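Local coordinates for protein tRNA-5-methyluridine(54) 2-sulfurtransferase (Pyrococcus horikoshii OT3, PDB 5MKP) that catalyses the ATP-dependent 2-thiolation of 5-methyluridine 54 in the T loop of tRNA, using a [4Fe-4S] cluster that may carry the incoming sulfur, at residues A[78-83]-A[139-144]; A[82-87]-A[111-116]; A[91-96]-A[217-222]; A[119-124]-A[132-137]. One frame throughout, in Å; residues are numbered along the deposited sequence.

Contact 1 of 4, residues A[78-83]-A[139-144]; sequences ECLHIN and RYIMNK
L80 and I82 of strand 78-83 face helix 139-144 across axes 9.7 Å apart at their closest, the two N-to-C directions lying 148° from each other. L80 stands level with M142, their CA atoms 7.5 Å apart, and I82 stands level with I141. No hydrogen bond joins the segments; the meeting is aliphatic. I82 makes the closer side-chain contacts. With CG1 anti to the carbonyl carbon (chi1 -58°) and the chain running on nearly straight, its CD1 comes up to two helix residues, 3.7 Å from I141 CG2 and 3.8 Å from M142 CG. It meets the I141 branch at a slant and the M142 chain at about a right angle. I141 answers with CG2, which touches both CG1 and CD1 of I82. The arrangement belongs to the parallel alpha/beta core of the PP-loop family: strand 76-83 runs between strands 52-56 and 108-112, helix 130-148 lies against the face bearing L80 and I82, and helix 90-104 takes the side chains of C79, H81 and N83 on the other. L80 makes a different kind of touch, pressing a methyl against helix backbone: its CD2 is 4.0 Å from M142 CA and 4.3 Å from I141 O, with I141 CG2 slightly farther off. The M142 side chain also touches T156 and comes near A56. Both A56 and I82 bind ATP, and K138, another ATP-binding residue, just before R139 on helix 130-148, lies close to I82.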
# COMPACT_ATOMS: atom_id res chain seq x y z
N GLU A 78 4.20 11.78 -6.33
CA GLU A 78 2.95 12.00 -7.04
C GLU A 78 2.06 10.88 -6.59
O GLU A 78 2.58 9.85 -6.17
CB GLU A 78 3.12 12.01 -8.57
CG GLU A 78 3.59 13.37 -9.07
CD GLU A 78 3.87 13.49 -10.56
OE1 GLU A 78 5.07 13.48 -10.94
OE2 GLU A 78 2.90 13.64 -11.34
N CYS A 79 0.73 11.08 -6.58
CA CYS A 79 -0.21 10.08 -6.10
C CYS A 79 -1.13 9.59 -7.17
O CYS A 79 -1.51 10.35 -8.05
CB CYS A 79 -1.01 10.64 -4.93
SG CYS A 79 0.01 11.31 -3.60
N LEU A 80 -1.55 8.32 -7.04
CA LEU A 80 -2.52 7.68 -7.92
C LEU A 80 -3.68 7.11 -7.12
O LEU A 80 -3.46 6.25 -6.26
CB LEU A 80 -1.88 6.54 -8.76
CG LEU A 80 -2.87 5.66 -9.56
CD1 LEU A 80 -3.58 6.45 -10.66
CD2 LEU A 80 -2.20 4.45 -10.14
N HIS A 81 -4.92 7.55 -7.42
CA HIS A 81 -6.13 7.01 -6.82
C HIS A 81 -6.89 6.20 -7.84
O HIS A 81 -7.27 6.72 -8.89
CB HIS A 81 -7.06 8.07 -6.20
CG HIS A 81 -8.35 7.48 -5.71
ND1 HIS A 81 -8.42 6.75 -4.52
CD2 HIS A 81 -9.58 7.47 -6.29
CE1 HIS A 81 -9.67 6.35 -4.41
NE2 HIS A 81 -10.41 6.75 -5.45
N ILE A 82 -7.13 4.92 -7.52
CA ILE A 82 -7.90 4.04 -8.39
C ILE A 82 -9.32 3.97 -7.85
O ILE A 82 -9.57 3.39 -6.78
CB ILE A 82 -7.25 2.65 -8.64
CG1 ILE A 82 -5.83 2.78 -9.25
CG2 ILE A 82 -8.15 1.80 -9.53
CD1 ILE A 82 -4.86 1.58 -9.03
N ASN A 83 -10.25 4.61 -8.58
CA ASN A 83 -11.66 4.57 -8.28
C ASN A 83 -12.22 3.25 -8.88
O ASN A 83 -12.16 3.02 -10.09
CB ASN A 83 -12.36 5.80 -8.84
CG ASN A 83 -13.84 5.87 -8.53
OD1 ASN A 83 -14.53 4.86 -8.47
ND2 ASN A 83 -14.38 7.06 -8.40
N ARG A 139 -3.42 -3.75 -8.71
CA ARG A 139 -1.99 -4.06 -8.90
C ARG A 139 -1.50 -3.85 -10.32
O ARG A 139 -0.36 -3.42 -10.50
CB ARG A 139 -1.64 -5.48 -8.42
CG ARG A 139 -1.34 -5.56 -6.92
CD ARG A 139 -0.81 -6.92 -6.50
NE ARG A 139 -1.74 -8.01 -6.80
CZ ARG A 139 -2.70 -8.44 -6.00
NH1 ARG A 139 -2.88 -7.88 -4.80
NH2 ARG A 139 -3.50 -9.43 -6.37
N TYR A 140 -2.35 -4.13 -11.31
CA TYR A 140 -2.04 -3.96 -12.71
C TYR A 140 -2.01 -2.47 -13.09
O TYR A 140 -1.06 -2.04 -13.77
CB TYR A 140 -3.05 -4.72 -13.59
CG TYR A 140 -2.84 -4.44 -15.06
CD1 TYR A 140 -3.44 -3.36 -15.69
CD2 TYR A 140 -1.95 -5.21 -15.81
CE1 TYR A 140 -3.19 -3.06 -17.02
CE2 TYR A 140 -1.71 -4.93 -17.16
CZ TYR A 140 -2.34 -3.86 -17.76
OH TYR A 140 -2.13 -3.60 -19.08
N ILE A 141 -3.09 -1.72 -12.72
CA ILE A 141 -3.25 -0.29 -13.00
C ILE A 141 -2.10 0.51 -12.35
O ILE A 141 -1.52 1.34 -13.03
CB ILE A 141 -4.66 0.27 -12.66
CG1 ILE A 141 -5.71 -0.32 -13.63
CG2 ILE A 141 -4.68 1.80 -12.72
CD1 ILE A 141 -7.16 -0.06 -13.27
N MET A 142 -1.76 0.20 -11.09
CA MET A 142 -0.64 0.82 -10.37
C MET A 142 0.65 0.68 -11.16
O MET A 142 1.32 1.68 -11.38
CB MET A 142 -0.41 0.08 -9.03
CG MET A 142 -1.38 0.41 -7.96
SD MET A 142 -1.21 -0.77 -6.61
CE MET A 142 0.32 -0.26 -5.99
N ASN A 143 1.01 -0.57 -11.54
CA ASN A 143 2.25 -0.86 -12.26
C ASN A 143 2.25 -0.27 -13.66
O ASN A 143 3.24 0.34 -14.03
CB ASN A 143 2.57 -2.36 -12.28
CG ASN A 143 4.00 -2.66 -12.63
OD1 ASN A 143 4.90 -2.67 -11.77
ND2 ASN A 143 4.25 -2.91 -13.91
N LYS A 144 1.13 -0.41 -14.41
CA LYS A 144 1.06 0.15 -15.76
C LYS A 144 1.04 1.68 -15.75
O LYS A 144 1.73 2.29 -16.58
CB LYS A 144 -0.07 -0.44 -16.60
CG LYS A 144 0.20 -0.23 -18.07
CD LYS A 144 -0.85 -0.76 -18.97
CE LYS A 144 -0.23 -1.09 -20.32
NZ LYS A 144 0.03 0.13 -21.13

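Contact 2 of 4, residues A[82-87]-A[111-116]; sequences INLGIS and VRIKEI
At the end of the beta-alpha-beta unit formed by strand 76-83, helix 90-104 and strand 108-112, I82 and N83 pair in parallel with V111 and R112. N83 spans R112 with both backbone atoms: its N donates to V111 O at 2.8 Å, and its O takes the N-H of I113, the first residue of helix 113-117, at 3.0 Å. A water also donates to N83 O and accepts from K114 N, so the start of the helix is tied to the strand end twice. The N83 side chain, CG anti to its own N (chi1 -178°), closes an Asx turn in which OD1 receives G85 N at 2.8 Å. G85 has positive phi, and a CB there would clash with K114 CB. On the sheet face bearing I82 and V111, I113 CD1 touches both I82 CG2 (3.5 Å) and L84 CD2 (3.6 Å); L84 and I113 lie side by side, and L84 also touches the iron-sulfur cluster. On the face bearing N83 and R112, the amide and guanidinium planes are 55° apart, with N83 ND2 3.7 Å from R112 CD. Rather than bonding each other, N83 ND2 and R112 NE both hold OE2 of E94, while R112 NH1 bridges to E115. The E94 carboxylate, shared by an amide and a guanidinium, is likely to remain ionised and to fix both groups against helix 90-104.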
# COMPACT_ATOMS: atom_id res chain seq x y z
N ILE A 82 -7.13 4.92 -7.52
CA ILE A 82 -7.90 4.04 -8.39
C ILE A 82 -9.32 3.97 -7.85
O ILE A 82 -9.57 3.39 -6.78
CB ILE A 82 -7.25 2.65 -8.64
CG1 ILE A 82 -5.83 2.78 -9.25
CG2 ILE A 82 -8.15 1.80 -9.53
CD1 ILE A 82 -4.86 1.58 -9.03
N ASN A 83 -10.25 4.61 -8.58
CA ASN A 83 -11.66 4.57 -8.28
C ASN A 83 -12.22 3.25 -8.88
O ASN A 83 -12.16 3.02 -10.09
CB ASN A 83 -12.36 5.80 -8.84
CG ASN A 83 -13.84 5.87 -8.53
OD1 ASN A 83 -14.53 4.86 -8.47
ND2 ASN A 83 -14.38 7.06 -8.40
N LEU A 84 -12.74 2.37 -7.99
CA LEU A 84 -13.31 1.05 -8.27
C LEU A 84 -14.76 1.05 -8.80
O LEU A 84 -15.27 0.01 -9.19
CB LEU A 84 -13.21 0.18 -7.01
CG LEU A 84 -11.86 0.22 -6.28
CD1 LEU A 84 -11.98 -0.39 -4.91
CD2 LEU A 84 -10.74 -0.43 -7.09
N GLY A 85 -15.40 2.22 -8.81
CA GLY A 85 -16.76 2.38 -9.29
C GLY A 85 -17.83 1.61 -8.54
O GLY A 85 -18.81 1.15 -9.14
N ILE A 86 -17.64 1.46 -7.21
CA ILE A 86 -18.55 0.80 -6.28
C ILE A 86 -19.55 1.87 -5.81
O ILE A 86 -19.19 2.75 -5.02
CB ILE A 86 -17.78 0.13 -5.10
CG1 ILE A 86 -16.70 -0.86 -5.62
CG2 ILE A 86 -18.76 -0.57 -4.13
CD1 ILE A 86 -15.72 -1.42 -4.59
N SER A 87 -20.81 1.82 -6.33
CA SER A 87 -21.87 2.78 -5.99
C SER A 87 -22.03 2.89 -4.48
O SER A 87 -22.19 1.87 -3.80
CB SER A 87 -23.19 2.39 -6.64
OG SER A 87 -23.18 2.57 -8.05
N VAL A 111 -7.85 7.19 -11.82
CA VAL A 111 -8.19 6.17 -12.81
C VAL A 111 -9.55 5.64 -12.36
O VAL A 111 -9.69 5.20 -11.21
CB VAL A 111 -7.14 5.01 -12.93
CG1 VAL A 111 -7.66 3.86 -13.83
CG2 VAL A 111 -5.80 5.52 -13.44
N ARG A 112 -10.56 5.75 -13.24
CA ARG A 112 -11.91 5.26 -13.00
C ARG A 112 -12.11 3.99 -13.80
O ARG A 112 -12.25 4.03 -15.02
CB ARG A 112 -12.96 6.31 -13.36
CG ARG A 112 -12.78 7.63 -12.65
CD ARG A 112 -14.05 8.10 -11.98
NE ARG A 112 -13.83 9.37 -11.29
CZ ARG A 112 -14.50 10.49 -11.54
NH1 ARG A 112 -15.48 10.50 -12.44
NH2 ARG A 112 -14.22 11.60 -10.87
N ILE A 113 -12.08 2.85 -13.12
CA ILE A 113 -12.25 1.50 -13.67
C ILE A 113 -13.54 1.41 -14.48
O ILE A 113 -13.52 0.86 -15.58
CB ILE A 113 -12.17 0.46 -12.50
CG1 ILE A 113 -10.71 0.21 -12.09
CG2 ILE A 113 -12.91 -0.84 -12.78
CD1 ILE A 113 -10.59 -0.46 -10.73
N LYS A 114 -14.63 1.99 -13.95
CA LYS A 114 -15.94 1.99 -14.60
C LYS A 114 -15.87 2.71 -15.95
O LYS A 114 -16.50 2.28 -16.89
CB LYS A 114 -17.02 2.57 -13.65
CG LYS A 114 -18.44 2.30 -14.11
CD LYS A 114 -19.37 2.14 -12.92
CE LYS A 114 -20.83 2.09 -13.34
NZ LYS A 114 -21.15 0.90 -14.19
N GLU A 115 -15.05 3.77 -16.05
CA GLU A 115 -14.85 4.53 -17.27
C GLU A 115 -14.01 3.79 -18.32
O GLU A 115 -14.39 3.77 -19.48
CB GLU A 115 -14.29 5.93 -16.97
CG GLU A 115 -15.27 6.85 -16.24
CD GLU A 115 -14.77 8.23 -15.83
OE1 GLU A 115 -13.63 8.60 -16.17
OE2 GLU A 115 -15.55 8.94 -15.15
N ILE A 116 -12.89 3.18 -17.92
CA ILE A 116 -12.00 2.49 -18.86
C ILE A 116 -12.48 1.08 -19.22
O ILE A 116 -12.31 0.66 -20.38
CB ILE A 116 -10.51 2.48 -18.39
CG1 ILE A 116 -10.35 1.93 -16.96
CG2 ILE A 116 -9.88 3.88 -18.52
CD1 ILE A 116 -9.01 1.31 -16.67
O HOH W 1 -14.68 3.80 -11.61

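Contact 3 of 4, residues A[91-96]-A[217-222]; sequences EKSEEY and EYIVEE
Y96 lays one face of its ring against the CG2 methyl of I219, a CH-pi contact with CG2 3.9 Å from the ring centroid and 24° off the normal. The methyl sits toward the rim, closest to Y96 CD2 at 3.5 Å. The edge of the same ring meets the backbone of the loop: E217 O lies near the ring plane, 3.4 Å from Y96 CD1, and is also hydrogen-bonded by Q100 one turn further along helix 90-104. Y218 CA comes in obliquely at 3.7 Å from Y96 CD1, and E217 CB brushes CE1. The Y218 side chain itself turns away, toward V208 and A211 of helix 204-213. I219 divides its branches between two helix residues. Its CG1 stands between the backbone N and the carbonyl carbon (chi1 48°), which frees CG2 for the ring and carries CD1 to within 3.8 Å of S93 OG. That hydroxyl is bonded to Y89 O, so it meets I219 only by packing. With Y96 reduced to an alanine, the I219 methyl would probably lose its aromatic partner and a gap would open beside the E217 carbonyl. No hydrogen bond crosses between the segments; the I219 backbone instead bonds to G59, in the SGGKDS sequence, which matches the SGGxDS PP-loop motif of the family. Helix 90-104 thus backs the loop 217-222 on its way to the cluster pocket, where E222 touches the bound group and the next residue, C223, supplies one of the three cysteine ligands.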
# COMPACT_ATOMS: atom_id res chain seq x y z
N GLU A 91 -17.29 7.08 -4.54
CA GLU A 91 -17.38 8.54 -4.62
C GLU A 91 -16.71 9.21 -3.40
O GLU A 91 -15.88 10.11 -3.58
CB GLU A 91 -18.82 9.03 -4.86
CG GLU A 91 -19.50 8.48 -6.12
CD GLU A 91 -20.22 7.15 -5.96
OE1 GLU A 91 -20.94 6.97 -4.95
OE2 GLU A 91 -20.08 6.30 -6.87
N LYS A 92 -17.02 8.72 -2.17
CA LYS A 92 -16.42 9.26 -0.94
C LYS A 92 -14.96 8.87 -0.82
O LYS A 92 -14.17 9.69 -0.39
CB LYS A 92 -17.23 8.93 0.33
CG LYS A 92 -18.48 9.79 0.54
CD LYS A 92 -18.28 11.34 0.57
CE LYS A 92 -17.66 11.84 1.86
NZ LYS A 92 -17.94 13.28 2.10
N SER A 93 -14.60 7.67 -1.30
CA SER A 93 -13.21 7.21 -1.31
C SER A 93 -12.32 8.17 -2.11
O SER A 93 -11.26 8.56 -1.61
CB SER A 93 -13.11 5.79 -1.84
OG SER A 93 -13.73 4.85 -0.96
N GLU A 94 -12.80 8.61 -3.29
CA GLU A 94 -12.11 9.54 -4.19
C GLU A 94 -12.02 10.93 -3.56
O GLU A 94 -10.94 11.55 -3.58
CB GLU A 94 -12.82 9.60 -5.55
CG GLU A 94 -12.02 10.34 -6.62
CD GLU A 94 -12.72 10.49 -7.95
OE1 GLU A 94 -13.11 11.63 -8.29
OE2 GLU A 94 -12.89 9.47 -8.65
N GLU A 95 -13.15 11.41 -2.98
CA GLU A 95 -13.27 12.69 -2.27
C GLU A 95 -12.25 12.73 -1.10
O GLU A 95 -11.54 13.72 -0.92
CB GLU A 95 -14.70 12.83 -1.75
CG GLU A 95 -15.30 14.21 -1.93
CD GLU A 95 -16.38 14.56 -0.93
OE1 GLU A 95 -17.48 14.98 -1.36
OE2 GLU A 95 -16.13 14.43 0.29
N TYR A 96 -12.14 11.61 -0.35
CA TYR A 96 -11.17 11.45 0.72
C TYR A 96 -9.73 11.54 0.21
O TYR A 96 -8.95 12.31 0.76
CB TYR A 96 -11.44 10.17 1.53
CG TYR A 96 -12.39 10.40 2.67
CD1 TYR A 96 -11.93 10.81 3.92
CD2 TYR A 96 -13.77 10.28 2.50
CE1 TYR A 96 -12.81 11.05 4.97
CE2 TYR A 96 -14.66 10.53 3.54
CZ TYR A 96 -14.17 10.90 4.79
OH TYR A 96 -15.05 11.12 5.82
N GLU A 217 -7.91 12.87 7.17
CA GLU A 217 -9.23 12.24 7.28
C GLU A 217 -9.25 11.12 6.25
O GLU A 217 -8.83 11.33 5.10
CB GLU A 217 -10.36 13.26 7.06
CG GLU A 217 -10.52 14.25 8.21
CD GLU A 217 -11.50 15.38 7.97
OE1 GLU A 217 -11.39 16.08 6.93
OE2 GLU A 217 -12.37 15.61 8.85
N TYR A 218 -9.64 9.92 6.68
CA TYR A 218 -9.61 8.72 5.83
C TYR A 218 -10.86 7.85 5.96
O TYR A 218 -11.62 8.01 6.93
CB TYR A 218 -8.35 7.87 6.18
CG TYR A 218 -8.29 7.40 7.62
CD1 TYR A 218 -7.66 8.17 8.60
CD2 TYR A 218 -8.86 6.19 8.01
CE1 TYR A 218 -7.60 7.75 9.92
CE2 TYR A 218 -8.82 5.77 9.34
CZ TYR A 218 -8.19 6.55 10.30
OH TYR A 218 -8.15 6.14 11.61
N ILE A 219 -11.04 6.91 5.01
CA ILE A 219 -12.11 5.90 5.01
C ILE A 219 -11.59 4.59 5.59
O ILE A 219 -10.49 4.15 5.25
CB ILE A 219 -12.85 5.71 3.66
CG1 ILE A 219 -11.90 5.56 2.46
CG2 ILE A 219 -13.83 6.86 3.42
CD1 ILE A 219 -11.55 4.20 2.06
N VAL A 220 -12.41 3.98 6.48
CA VAL A 220 -12.11 2.71 7.16
C VAL A 220 -12.28 1.55 6.19
O VAL A 220 -11.34 0.78 6.00
CB VAL A 220 -12.89 2.52 8.48
CG1 VAL A 220 -12.32 1.35 9.28
CG2 VAL A 220 -12.87 3.80 9.32
N GLU A 221 -13.46 1.45 5.54
CA GLU A 221 -13.70 0.42 4.55
C GLU A 221 -13.65 0.99 3.14
O GLU A 221 -14.26 2.03 2.86
CB GLU A 221 -15.02 -0.33 4.80
CG GLU A 221 -14.90 -1.44 5.83
CD GLU A 221 -16.00 -2.49 5.84
OE1 GLU A 221 -17.18 -2.13 5.63
OE2 GLU A 221 -15.67 -3.67 6.09
N GLU A 222 -12.88 0.34 2.27
CA GLU A 222 -12.72 0.72 0.86
C GLU A 222 -13.88 0.14 0.03
O GLU A 222 -14.24 0.71 -1.01
CB GLU A 222 -11.35 0.22 0.32
CG GLU A 222 -10.14 1.06 0.75
CD GLU A 222 -9.49 0.81 2.11
OE1 GLU A 222 -10.22 0.64 3.12
OE2 GLU A 222 -8.24 0.88 2.18

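Contact 4 of 4, residues A[119-124]-A[132-137]; sequences YGIGEV and SYCGLT. With Q46 (Fe4 H S5), chain D.
Y133 and G122 make the polar link: G122 N donates to Y133 OH at 2.8 Å, with an N-H...O angle of 149°, approaching obliquely to the ring. G122 is the third residue of a type II turn from G120 to E123, and its positive phi suits a glycine. The turn is tied again by E123 OE1, which accepts G120 N and forms a salt bridge with K114. On the helix, Y133 O is gripped from opposite faces by T137 N and T137 OG1, the latter at 2.7 Å; W293 NE1 also bonds that hydroxyl. Two methyls pack on the phenol ring. I121 CD1 and V124 CG2 each lie 3.7 Å from Y133 CE1, the isoleucine sliding past the tyrosine and the valine arriving from the opposite direction, oblique to the ring. A chi1 of 71°, with CG between the backbone N and the carbonyl carbon, sends the ring across to the loop. A phenylalanine at Y133 would keep the ring but would probably leave G122 N without its acceptor. I121 also covers C134, its CG2 3.6 Å from C134 CB. The metal bond is made by C134, whose SG stands anti to its N (chi1 177°) and binds iron FE2 of the cluster at 2.3 Å. I121 CG2 comes 3.9 Å from the cluster sulfur S3; C131 and C223 complete the three cysteine ligands. F292 of helix 288-293 stacks on Y133 and touches V124, while L84, just beyond strand 76-83, packs on I121 and C134.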
# COMPACT_ATOMS: atom_id res chain seq x y z
N TYR A 119 -17.34 -1.47 -16.23
CA TYR A 119 -17.93 -2.07 -15.03
C TYR A 119 -17.14 -1.74 -13.77
O TYR A 119 -15.92 -1.61 -13.82
CB TYR A 119 -17.99 -3.62 -15.19
CG TYR A 119 -18.73 -4.11 -16.41
CD1 TYR A 119 -18.09 -4.22 -17.64
CD2 TYR A 119 -20.06 -4.51 -16.33
CE1 TYR A 119 -18.77 -4.66 -18.77
CE2 TYR A 119 -20.75 -4.96 -17.45
CZ TYR A 119 -20.09 -5.04 -18.67
OH TYR A 119 -20.76 -5.50 -19.78
N GLY A 120 -17.86 -1.68 -12.65
CA GLY A 120 -17.27 -1.48 -11.33
C GLY A 120 -16.97 -2.81 -10.68
O GLY A 120 -17.41 -3.86 -11.18
N ILE A 121 -16.19 -2.80 -9.58
CA ILE A 121 -15.86 -4.01 -8.83
C ILE A 121 -17.15 -4.44 -8.12
O ILE A 121 -17.71 -3.67 -7.33
CB ILE A 121 -14.68 -3.74 -7.85
CG1 ILE A 121 -13.37 -3.31 -8.60
CG2 ILE A 121 -14.44 -4.91 -6.87
CD1 ILE A 121 -12.64 -4.34 -9.56
N GLY A 122 -17.64 -5.63 -8.48
CA GLY A 122 -18.89 -6.20 -7.96
C GLY A 122 -20.05 -6.04 -8.92
O GLY A 122 -21.21 -6.17 -8.52
N GLU A 123 -19.75 -5.74 -10.21
CA GLU A 123 -20.74 -5.52 -11.26
C GLU A 123 -20.53 -6.49 -12.41
O GLU A 123 -21.42 -6.63 -13.24
CB GLU A 123 -20.68 -4.08 -11.79
CG GLU A 123 -20.98 -2.98 -10.77
CD GLU A 123 -21.32 -1.63 -11.38
OE1 GLU A 123 -20.67 -1.24 -12.38
OE2 GLU A 123 -22.25 -0.96 -10.86
N VAL A 124 -19.35 -7.15 -12.44
CA VAL A 124 -18.92 -8.15 -13.43
C VAL A 124 -19.68 -9.49 -13.21
O VAL A 124 -19.68 -10.02 -12.09
CB VAL A 124 -17.38 -8.37 -13.36
CG1 VAL A 124 -16.88 -9.24 -14.50
CG2 VAL A 124 -16.62 -7.05 -13.33
N SER A 132 -10.79 -10.66 -5.18
CA SER A 132 -9.70 -11.30 -5.93
C SER A 132 -9.37 -10.56 -7.24
O SER A 132 -8.20 -10.21 -7.47
CB SER A 132 -9.99 -12.77 -6.21
OG SER A 132 -11.19 -12.91 -6.95
N TYR A 133 -10.42 -10.28 -8.07
CA TYR A 133 -10.23 -9.58 -9.33
C TYR A 133 -9.97 -8.08 -9.13
O TYR A 133 -9.36 -7.45 -10.00
CB TYR A 133 -11.34 -9.86 -10.35
CG TYR A 133 -12.72 -9.28 -10.11
CD1 TYR A 133 -13.04 -8.00 -10.56
CD2 TYR A 133 -13.75 -10.08 -9.62
CE1 TYR A 133 -14.34 -7.51 -10.46
CE2 TYR A 133 -15.05 -9.59 -9.52
CZ TYR A 133 -15.34 -8.30 -9.92
OH TYR A 133 -16.63 -7.84 -9.81
N CYS A 134 -10.36 -7.52 -7.96
CA CYS A 134 -10.08 -6.14 -7.62
C CYS A 134 -8.60 -5.96 -7.34
O CYS A 134 -8.01 -5.00 -7.83
CB CYS A 134 -10.92 -5.70 -6.43
SG CYS A 134 -10.58 -4.01 -5.88
N GLY A 135 -8.01 -6.89 -6.58
CA GLY A 135 -6.58 -6.90 -6.26
C GLY A 135 -5.73 -6.96 -7.51
O GLY A 135 -4.74 -6.22 -7.65
N LEU A 136 -6.16 -7.80 -8.47
CA LEU A 136 -5.57 -8.01 -9.78
C LEU A 136 -5.62 -6.71 -10.58
O LEU A 136 -4.61 -6.31 -11.17
CB LEU A 136 -6.38 -9.12 -10.51
CG LEU A 136 -6.17 -9.32 -12.02
CD1 LEU A 136 -4.99 -10.23 -12.27
CD2 LEU A 136 -7.43 -9.90 -12.67
N THR A 137 -6.80 -6.05 -10.57
CA THR A 137 -7.07 -4.81 -11.30
C THR A 137 -6.20 -3.67 -10.76
O THR A 137 -5.49 -3.05 -11.55
CB THR A 137 -8.59 -4.54 -11.33
OG1 THR A 137 -9.23 -5.63 -12.00
CG2 THR A 137 -8.95 -3.24 -12.05
S4 Q46 D . -9.55 -5.93 -3.05
FE1 Q46 D . -11.54 -6.53 -2.04
FE3 Q46 D . -9.83 -4.50 -1.28
FE2 Q46 D . -11.12 -4.37 -3.71
S3 Q46 D . -13.14 -5.34 -3.20
FE4 Q46 D . -12.55 -4.07 -1.39
S2 Q46 D . -11.44 -5.51 0.01
S1 Q46 D . -10.90 -2.67 -2.18
S5 Q46 D . -8.16 -3.33 -0.09

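In the fold
Contacts 1 and 2 share I82 and N83 and have centres 11 Å apart; I141 CD1 packs 3.7 Å from I113 CG1, joining helix 130-148 to the start of helix 113-117. Contact 4 uses the same long helix nearer its beginning and meets contact 2, 9 Å away between centres, through the 3.0 Å approach of L84 O to I121 N and the packing of I86 CG1 on I121 O at 3.4 Å. Contact 3 reaches contact 2 through E94. L84, C134 and E222 bring contacts 2, 4 and 3 to the cluster. In contact 1 the side chain of I82, an ATP-binding residue, is about 9 Å from the bound cluster.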